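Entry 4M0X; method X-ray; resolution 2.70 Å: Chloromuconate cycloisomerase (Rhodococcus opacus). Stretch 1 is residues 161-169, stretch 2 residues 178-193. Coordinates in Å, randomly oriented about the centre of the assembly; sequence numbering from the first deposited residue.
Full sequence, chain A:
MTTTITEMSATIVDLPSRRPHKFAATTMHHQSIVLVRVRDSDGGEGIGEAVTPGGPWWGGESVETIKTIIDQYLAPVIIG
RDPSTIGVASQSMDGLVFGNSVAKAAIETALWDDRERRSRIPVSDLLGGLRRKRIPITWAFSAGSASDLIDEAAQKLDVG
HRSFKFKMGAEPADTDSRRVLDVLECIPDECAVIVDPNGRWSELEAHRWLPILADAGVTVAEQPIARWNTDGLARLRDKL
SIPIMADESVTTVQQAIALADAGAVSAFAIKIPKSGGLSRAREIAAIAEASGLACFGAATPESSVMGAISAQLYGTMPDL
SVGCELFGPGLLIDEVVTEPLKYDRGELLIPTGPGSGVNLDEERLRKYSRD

Stretch 1 (161-169) HRSFKFKMG
Stretch 2, residues 178-193: RRVLDVLECIPDECAV

Which polar bonds hold the two stretches together? Two join backbone to backbone, where Ser163–Lys167 and Ala192–Val193 run as parallel strands. Phe164 N donates to Ala192 O at 2.8 Å (N-H...O angle 155°), and Ala192 N donates to Arg162 O at 3.3 Å (162°). Ala192 thus uses both its amide and its carbonyl, bonding to residues before and after Ser163, as a parallel bridge requires. The register pairs Ser163 with Ala192 (CA-CA 4.6 Å) and Phe164 with Val193 (CA-CA 4.8 Å). Within the second bridge, Val193 CA approaches Phe164 O at 3.2 Å in a CA-H...O contact, with an angle of 147° at the hydrogen.

How does a side chain tie the far end of the strand to the helix? Arg179 starts sideways from its CA, but its end comes nearer; with chi1 and chi2 t and chi3 p (68°), its NH2 donates to Lys167 O at 3.2 Å and 158°. That oxygen lies at the edge of the guanidinium, near its plane, where the N-H bonds point. Water 1 adds a second route, donating to Lys167 O at 2.7 Å and accepting from Arg179 NH1 at 3.0 Å, so the same carbonyl receives both a direct and a bridged bond.

What backbone path brings these groups together? Strand 163-167 is extended, with phi from -145° to -82° and psi from 121° to 157°. Helix 178-183 runs nearly antiparallel to it, at 155°, with a closest axial approach of 10.3 Å. Asp182 N bonds to Arg178 O at 2.9 Å and Leu184 N to Val180 O at 3.0 Å. After Ile187 (-119°/130°), a type I turn from Pro188 to Cys191, closed by Cys191 N to Pro188 O at 3.1 Å, leads into Ala192–Val193 beside the first strand.

What fills the space between strand and helix? Phe166, pointing toward the second stretch with chi1 -76° (m) and chi2 -89°, is the centre of the apolar packing. Val180 CG1 sits 3.8 Å from the centroid of the Phe166 ring and 12° off its normal, a CH-pi contact over one face. Around the edge come Val183 CG1, 3.5 Å from Phe166 CZ, Ile187 CD1, 3.9 Å from the same CZ, and Val193 CG1, 3.4 Å from Phe166 CD2. Val180, Val183 and Val193 are all t. Met168 (m, t, p) extends the packing, its SD 3.7 Å from Val180 CG2.

How do the side chains divide at the paired strands? Ser163 and Ala192 share one face of the sheet, where Ser163 OG (chi1 t) lies 3.3 Å from Ala192 CB. Phe164 and Val193 point to the other face. Phe164 (chi1 -49°, m; chi2 86°) presents its ring edge to Cys191 (chi1 m), whose SG is 3.7 Å from Phe164 CE1, a sulfur-aromatic contact. Together the two stretches bury 616 Å².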

# COMPACT_ATOMS: atom_id res chain seq x y z
N HIS A 161 -14.19 28.29 32.96
CA HIS A 161 -13.94 27.24 31.95
C HIS A 161 -14.78 27.36 30.67
O HIS A 161 -15.98 27.58 30.73
CB HIS A 161 -14.14 25.86 32.57
CG HIS A 161 -13.28 25.61 33.76
ND1 HIS A 161 -12.04 25.01 33.67
CD2 HIS A 161 -13.46 25.90 35.07
CE1 HIS A 161 -11.51 24.93 34.88
NE2 HIS A 161 -12.35 25.47 35.75
N ARG A 162 -14.12 27.22 29.52
CA ARG A 162 -14.78 27.13 28.23
C ARG A 162 -14.38 25.82 27.54
O ARG A 162 -14.46 25.69 26.31
CB ARG A 162 -14.40 28.35 27.38
N SER A 163 -13.93 24.84 28.34
CA SER A 163 -13.45 23.58 27.79
C SER A 163 -13.79 22.40 28.71
O SER A 163 -13.52 22.44 29.91
CB SER A 163 -11.94 23.66 27.54
OG SER A 163 -11.54 22.72 26.56
N PHE A 164 -14.39 21.35 28.13
CA PHE A 164 -14.92 20.23 28.95
C PHE A 164 -14.64 18.82 28.43
O PHE A 164 -14.39 18.60 27.23
CB PHE A 164 -16.43 20.40 29.22
CG PHE A 164 -16.77 21.76 29.71
CD1 PHE A 164 -17.01 22.80 28.81
CD2 PHE A 164 -16.78 22.04 31.07
CE1 PHE A 164 -17.28 24.08 29.25
CE2 PHE A 164 -17.05 23.32 31.52
CZ PHE A 164 -17.31 24.34 30.62
N LYS A 165 -14.69 17.87 29.36
CA LYS A 165 -14.51 16.46 29.05
C LYS A 165 -15.58 15.69 29.77
O LYS A 165 -15.84 15.97 30.95
CB LYS A 165 -13.14 15.98 29.53
CG LYS A 165 -12.69 14.65 28.96
CD LYS A 165 -11.25 14.42 29.36
CE LYS A 165 -10.84 12.98 29.16
NZ LYS A 165 -9.68 12.63 30.01
N PHE A 166 -16.18 14.74 29.07
CA PHE A 166 -17.13 13.81 29.65
C PHE A 166 -16.49 12.46 29.79
O PHE A 166 -16.03 11.87 28.80
CB PHE A 166 -18.36 13.67 28.78
CG PHE A 166 -19.29 14.83 28.87
CD1 PHE A 166 -20.29 14.84 29.81
CD2 PHE A 166 -19.15 15.89 28.01
CE1 PHE A 166 -21.14 15.93 29.90
CE2 PHE A 166 -20.01 16.97 28.07
CZ PHE A 166 -21.00 16.99 29.02
N LYS A 167 -16.44 11.97 31.02
CA LYS A 167 -15.82 10.67 31.24
C LYS A 167 -16.92 9.68 30.88
O LYS A 167 -18.08 9.92 31.22
CB LYS A 167 -15.31 10.53 32.68
CG LYS A 167 -13.93 9.89 32.79
CD LYS A 167 -12.79 10.90 33.00
CE LYS A 167 -11.54 10.62 32.14
NZ LYS A 167 -11.30 9.21 31.67
N MET A 168 -16.58 8.63 30.13
CA MET A 168 -17.57 7.66 29.60
C MET A 168 -17.14 6.20 29.76
O MET A 168 -16.04 5.91 30.21
CB MET A 168 -17.90 7.96 28.12
CG MET A 168 -18.65 9.27 27.94
SD MET A 168 -19.38 9.68 26.34
CE MET A 168 -20.51 8.32 26.10
N GLY A 169 -18.04 5.29 29.41
CA GLY A 169 -17.72 3.86 29.38
C GLY A 169 -18.17 3.03 30.56
O GLY A 169 -17.88 1.84 30.63
N ARG A 178 -26.95 9.23 25.57
CA ARG A 178 -28.14 10.02 25.86
C ARG A 178 -27.81 10.91 27.08
O ARG A 178 -27.98 12.13 27.04
CB ARG A 178 -29.34 9.11 26.11
CG ARG A 178 -30.64 9.60 25.50
CD ARG A 178 -31.24 10.79 26.26
NE ARG A 178 -31.86 11.75 25.34
CZ ARG A 178 -31.41 12.98 25.11
NH1 ARG A 178 -30.34 13.45 25.74
NH2 ARG A 178 -32.06 13.77 24.26
N ARG A 179 -27.27 10.30 28.12
CA ARG A 179 -26.81 11.04 29.29
C ARG A 179 -25.95 12.22 28.89
O ARG A 179 -26.14 13.34 29.37
CB ARG A 179 -26.03 10.11 30.24
CG ARG A 179 -25.42 10.82 31.44
CD ARG A 179 -24.62 9.84 32.30
NE ARG A 179 -23.41 9.34 31.64
CZ ARG A 179 -22.21 9.92 31.69
NH1 ARG A 179 -22.00 11.04 32.39
NH2 ARG A 179 -21.18 9.35 31.07
N VAL A 180 -24.99 12.00 28.00
CA VAL A 180 -24.07 13.07 27.65
C VAL A 180 -24.77 14.12 26.81
O VAL A 180 -24.53 15.32 27.00
CB VAL A 180 -22.79 12.53 26.98
CG1 VAL A 180 -21.93 13.65 26.44
CG2 VAL A 180 -22.01 11.74 28.01
N LEU A 181 -25.65 13.68 25.92
CA LEU A 181 -26.40 14.61 25.08
C LEU A 181 -27.24 15.51 25.98
O LEU A 181 -27.47 16.68 25.65
CB LEU A 181 -27.31 13.88 24.07
CG LEU A 181 -26.71 13.16 22.84
CD1 LEU A 181 -27.73 12.19 22.28
CD2 LEU A 181 -26.25 14.10 21.75
N ASP A 182 -27.66 14.97 27.12
CA ASP A 182 -28.45 15.73 28.07
C ASP A 182 -27.69 16.93 28.55
O ASP A 182 -28.17 18.04 28.45
CB ASP A 182 -28.84 14.88 29.28
CG ASP A 182 -30.20 14.27 29.14
OD1 ASP A 182 -30.63 13.99 27.98
OD2 ASP A 182 -30.84 14.06 30.19
N VAL A 183 -26.48 16.69 29.05
CA VAL A 183 -25.65 17.75 29.63
C VAL A 183 -25.20 18.76 28.60
O VAL A 183 -25.07 19.94 28.90
CB VAL A 183 -24.42 17.17 30.32
CG1 VAL A 183 -23.60 18.30 30.91
CG2 VAL A 183 -24.84 16.18 31.40
N LEU A 184 -24.98 18.30 27.37
CA LEU A 184 -24.60 19.15 26.27
C LEU A 184 -25.68 20.15 25.89
O LEU A 184 -25.43 21.10 25.13
CB LEU A 184 -24.27 18.28 25.05
CG LEU A 184 -22.95 17.54 25.03
CD1 LEU A 184 -23.10 16.24 24.27
CD2 LEU A 184 -21.92 18.45 24.38
N GLU A 185 -26.89 19.93 26.40
CA GLU A 185 -27.98 20.85 26.10
C GLU A 185 -27.74 22.19 26.78
O GLU A 185 -27.94 23.23 26.15
CB GLU A 185 -29.32 20.28 26.50
CG GLU A 185 -29.79 19.25 25.51
CD GLU A 185 -31.28 19.00 25.58
OE1 GLU A 185 -31.80 18.88 26.72
OE2 GLU A 185 -31.91 18.90 24.49
N CYS A 186 -27.29 22.13 28.04
CA CYS A 186 -26.92 23.33 28.81
C CYS A 186 -25.41 23.72 28.71
O CYS A 186 -24.85 24.32 29.63
CB CYS A 186 -27.40 23.20 30.28
SG CYS A 186 -29.18 22.85 30.51
N ILE A 187 -24.75 23.38 27.59
CA ILE A 187 -23.36 23.82 27.30
C ILE A 187 -23.35 24.64 26.02
O ILE A 187 -23.89 24.21 25.01
CB ILE A 187 -22.32 22.65 27.18
CG1 ILE A 187 -21.66 22.35 28.52
CG2 ILE A 187 -21.20 22.98 26.21
CD1 ILE A 187 -21.29 20.90 28.71
N PRO A 188 -22.72 25.84 26.07
CA PRO A 188 -22.74 26.71 24.90
C PRO A 188 -22.03 26.09 23.68
O PRO A 188 -20.98 25.43 23.82
CB PRO A 188 -22.00 27.98 25.38
CG PRO A 188 -21.96 27.90 26.87
CD PRO A 188 -22.03 26.45 27.22
N ASP A 189 -22.62 26.32 22.51
CA ASP A 189 -22.05 25.88 21.23
C ASP A 189 -20.55 26.14 21.12
O ASP A 189 -19.82 25.28 20.67
CB ASP A 189 -22.80 26.53 20.05
CG ASP A 189 -24.18 25.90 19.80
OD1 ASP A 189 -24.87 25.47 20.75
OD2 ASP A 189 -24.58 25.84 18.62
N GLU A 190 -20.09 27.31 21.55
CA GLU A 190 -18.69 27.72 21.37
C GLU A 190 -17.62 26.87 22.12
O GLU A 190 -16.43 26.99 21.83
CB GLU A 190 -18.52 29.23 21.67
N CYS A 191 -18.04 26.00 23.04
CA CYS A 191 -17.11 25.23 23.90
C CYS A 191 -16.38 24.03 23.27
O CYS A 191 -16.87 23.43 22.32
CB CYS A 191 -17.86 24.73 25.12
SG CYS A 191 -18.29 26.06 26.25
N ALA A 192 -15.24 23.64 23.84
CA ALA A 192 -14.63 22.37 23.47
C ALA A 192 -15.24 21.25 24.33
O ALA A 192 -15.39 21.38 25.56
CB ALA A 192 -13.12 22.41 23.63
N VAL A 193 -15.63 20.15 23.69
CA VAL A 193 -16.02 18.99 24.47
C VAL A 193 -15.30 17.76 23.97
O VAL A 193 -15.46 17.38 22.81
CB VAL A 193 -17.52 18.71 24.39
CG1 VAL A 193 -17.87 17.57 25.34
CG2 VAL A 193 -18.30 19.97 24.71
O HOH W 1 -19.24 12.21 32.05